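Local atomic coordinates of putative type VI secretion protein (Escherichia coli, PDB entry 6SKI), a protein that is a phospholipase effector of the type VI secretion system that binds the VgrG spike and probably hydrolyses membrane phospholipids of target cells. Residues L304-A309 against N414-V419. Residues are numbered along the deposited sequence; the frame is centred on the assembly and turned at random.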
ATOM      1  N   LEU A 304       2.777  -7.655 -14.870  1.00 45.80           N
ATOM      2  CA  LEU A 304       3.774  -6.955 -15.664  1.00 45.80           C
ATOM      3  C   LEU A 304       4.974  -6.626 -14.793  1.00 45.80           C
ATOM      4  O   LEU A 304       4.845  -5.918 -13.794  1.00 45.80           O
ATOM      5  CB  LEU A 304       3.199  -5.676 -16.267  1.00 45.80           C
ATOM      6  CG  LEU A 304       4.161  -4.873 -17.136  1.00 45.80           C
ATOM      7  CD1 LEU A 304       4.558  -5.660 -18.358  1.00 45.80           C
ATOM      8  CD2 LEU A 304       3.526  -3.563 -17.533  1.00 45.80           C
ATOM      9  N   ALA A 305       6.137  -7.136 -15.178  1.00 45.14           N
ATOM     10  CA  ALA A 305       7.385  -6.758 -14.541  1.00 45.14           C
ATOM     11  C   ALA A 305       7.939  -5.537 -15.256  1.00 45.14           C
ATOM     12  O   ALA A 305       8.177  -5.575 -16.467  1.00 45.14           O
ATOM     13  CB  ALA A 305       8.389  -7.908 -14.582  1.00 45.14           C
ATOM     14  N   LEU A 306       8.140  -4.456 -14.511  1.00 44.99           N
ATOM     15  CA  LEU A 306       8.533  -3.195 -15.108  1.00 44.99           C
ATOM     16  C   LEU A 306       9.816  -2.698 -14.459  1.00 44.99           C
ATOM     17  O   LEU A 306       9.980  -2.810 -13.239  1.00 44.99           O
ATOM     18  CB  LEU A 306       7.423  -2.150 -14.945  1.00 44.99           C
ATOM     19  CG  LEU A 306       7.056  -1.313 -16.167  1.00 44.99           C
ATOM     20  CD1 LEU A 306       7.008  -2.177 -17.407  1.00 44.99           C
ATOM     21  CD2 LEU A 306       5.720  -0.635 -15.947  1.00 44.99           C
ATOM     22  N   PRO A 307      10.744  -2.156 -15.245  1.00 44.60           N
ATOM     23  CA  PRO A 307      12.016  -1.697 -14.680  1.00 44.60           C
ATOM     24  C   PRO A 307      11.805  -0.602 -13.648  1.00 44.60           C
ATOM     25  O   PRO A 307      11.030   0.332 -13.858  1.00 44.60           O
ATOM     26  CB  PRO A 307      12.773  -1.183 -15.910  1.00 44.60           C
ATOM     27  CG  PRO A 307      11.685  -0.841 -16.870  1.00 44.60           C
ATOM     28  CD  PRO A 307      10.724  -1.967 -16.702  1.00 44.60           C
ATOM     29  N   GLY A 308      12.490  -0.731 -12.529  1.00 45.14           N
ATOM     30  CA  GLY A 308      12.394   0.253 -11.469  1.00 45.14           C
ATOM     31  C   GLY A 308      12.472  -0.412 -10.115  1.00 45.14           C
ATOM     32  O   GLY A 308      12.481  -1.632  -9.986  1.00 45.14           O
ATOM     33  N   ALA A 309      12.523   0.424  -9.093  1.00 44.47           N
ATOM     34  CA  ALA A 309      12.547  -0.028  -7.718  1.00 44.47           C
ATOM     35  C   ALA A 309      11.113  -0.141  -7.206  1.00 44.47           C
ATOM     36  O   ALA A 309      10.154  -0.079  -7.979  1.00 44.47           O
ATOM     37  CB  ALA A 309      13.400   0.926  -6.877  1.00 44.47           C
ATOM     38  N   ASN A 414      11.860  11.172 -10.476  1.00 47.96           N
ATOM     39  CA  ASN A 414      10.798  10.271 -10.049  1.00 47.96           C
ATOM     40  C   ASN A 414       9.725  10.074 -11.115  1.00 47.96           C
ATOM     41  O   ASN A 414       8.571   9.786 -10.778  1.00 47.96           O
ATOM     42  CB  ASN A 414      10.168  10.785  -8.756  1.00 47.96           C
ATOM     43  CG  ASN A 414       9.273  11.985  -8.979  1.00 47.96           C
ATOM     44  OD1 ASN A 414       9.514  12.795  -9.871  1.00 47.96           O
ATOM     45  ND2 ASN A 414       8.232  12.104  -8.168  1.00 47.96           N
ATOM     46  N   ASP A 415      10.077  10.209 -12.388  1.00 48.59           N
ATOM     47  CA  ASP A 415       9.095  10.247 -13.460  1.00 48.59           C
ATOM     48  C   ASP A 415       8.691   8.873 -13.977  1.00 48.59           C
ATOM     49  O   ASP A 415       7.850   8.798 -14.876  1.00 48.59           O
ATOM     50  CB  ASP A 415       9.629  11.081 -14.625  1.00 48.59           C
ATOM     51  CG  ASP A 415       9.854  12.524 -14.252  1.00 48.59           C
ATOM     52  OD1 ASP A 415       8.865  13.224 -13.959  1.00 48.59           O
ATOM     53  OD2 ASP A 415      11.022  12.960 -14.250  1.00 48.59           O
ATOM     54  N   TRP A 416       9.255   7.790 -13.451  1.00 44.65           N
ATOM     55  CA  TRP A 416       8.892   6.465 -13.932  1.00 44.65           C
ATOM     56  C   TRP A 416       7.673   5.903 -13.215  1.00 44.65           C
ATOM     57  O   TRP A 416       6.990   5.020 -13.756  1.00 44.65           O
ATOM     58  CB  TRP A 416      10.079   5.509 -13.783  1.00 44.65           C
ATOM     59  CG  TRP A 416       9.834   4.175 -14.393  1.00 44.65           C
ATOM     60  CD1 TRP A 416       9.609   3.004 -13.740  1.00 44.65           C
ATOM     61  CD2 TRP A 416       9.770   3.877 -15.789  1.00 44.65           C
ATOM     62  NE1 TRP A 416       9.416   1.989 -14.642  1.00 44.65           N
ATOM     63  CE2 TRP A 416       9.509   2.501 -15.909  1.00 44.65           C
ATOM     64  CE3 TRP A 416       9.911   4.639 -16.950  1.00 44.65           C
ATOM     65  CZ2 TRP A 416       9.387   1.871 -17.141  1.00 44.65           C
ATOM     66  CZ3 TRP A 416       9.789   4.014 -18.170  1.00 44.65           C
ATOM     67  CH2 TRP A 416       9.530   2.645 -18.258  1.00 44.65           C
ATOM     68  N   ALA A 417       7.338   6.443 -12.050  1.00 43.72           N
ATOM     69  CA  ALA A 417       6.101   6.072 -11.395  1.00 43.72           C
ATOM     70  C   ALA A 417       4.893   6.669 -12.091  1.00 43.72           C
ATOM     71  O   ALA A 417       3.798   6.123 -11.967  1.00 43.72           O
ATOM     72  CB  ALA A 417       6.123   6.510  -9.930  1.00 43.72           C
ATOM     73  N   ASN A 418       5.083   7.723 -12.884  1.00 45.08           N
ATOM     74  CA  ASN A 418       4.003   8.207 -13.734  1.00 45.08           C
ATOM     75  C   ASN A 418       3.746   7.242 -14.883  1.00 45.08           C
ATOM     76  O   ASN A 418       2.595   7.025 -15.278  1.00 45.08           O
ATOM     77  CB  ASN A 418       4.343   9.597 -14.258  1.00 45.08           C
ATOM     78  CG  ASN A 418       4.454  10.621 -13.155  1.00 45.08           C
ATOM     79  OD1 ASN A 418       3.855  10.470 -12.093  1.00 45.08           O
ATOM     80  ND2 ASN A 418       5.232  11.666 -13.394  1.00 45.08           N
ATOM     81  N   VAL A 419       4.806   6.637 -15.417  1.00 44.48           N
ATOM     82  CA  VAL A 419       4.640   5.600 -16.429  1.00 44.48           C
ATOM     83  C   VAL A 419       3.910   4.403 -15.841  1.00 44.48           C
ATOM     84  O   VAL A 419       2.990   3.850 -16.458  1.00 44.48           O
ATOM     85  CB  VAL A 419       6.009   5.198 -17.005  1.00 44.48           C
ATOM     86  CG1 VAL A 419       5.857   4.081 -18.016  1.00 44.48           C
ATOM     87  CG2 VAL A 419       6.699   6.396 -17.623  1.00 44.48           C
TER
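L306, the last residue of strand 303-306, and P307 just after it meet W416, in the first turn of helix 416-431, while the two backbones stay well apart: their nearest CA atoms, G308 CA and W416 CA, are separated by 7.5 Å, and L306 CA lies 9.7 Å from V419 CA. The indole of W416 bridges them. With CG anti to the backbone N (chi1 -174°), the indole is directed across to L306 and P307 while one face still lies against V419 of its own helix.

P307 makes the closer apolar contact. Its ring corner CG is 3.6 Å from W416 CZ2, on the six-membered part of the indole, and the two side chains run at roughly a right angle to each other. L306 reaches the same carbon through its branch point, with CG 4.1 Å from CZ2. On the helix side, V419 CB stands 3.9 Å above the W416 ring face, offset toward the rim.

Strand 303-306 pairs in parallel with strand 278-284, extending the central sheet of the α/β-hydrolase fold, and backbone bonds from L306 to T283 and M285 hold its end. In this fold the loop following the last strand of the sheet commonly bears the catalytic histidine, and 307-309 is consistent with the start of that loop. G308 adopts phi 144° and psi 174°, where a CB would be jammed against the carbonyl O of P307; it would also be directed at the indole.

The modelled separation of P307 O and W416 NE1, 2.4 Å, is doubtful at 2.60 Å resolution, and the poor angle does not support a hydrogen bond. I482 of helix 476-483 touches both P307 and W416, while L306 also packs on C420 and V423 farther along helix 416-431.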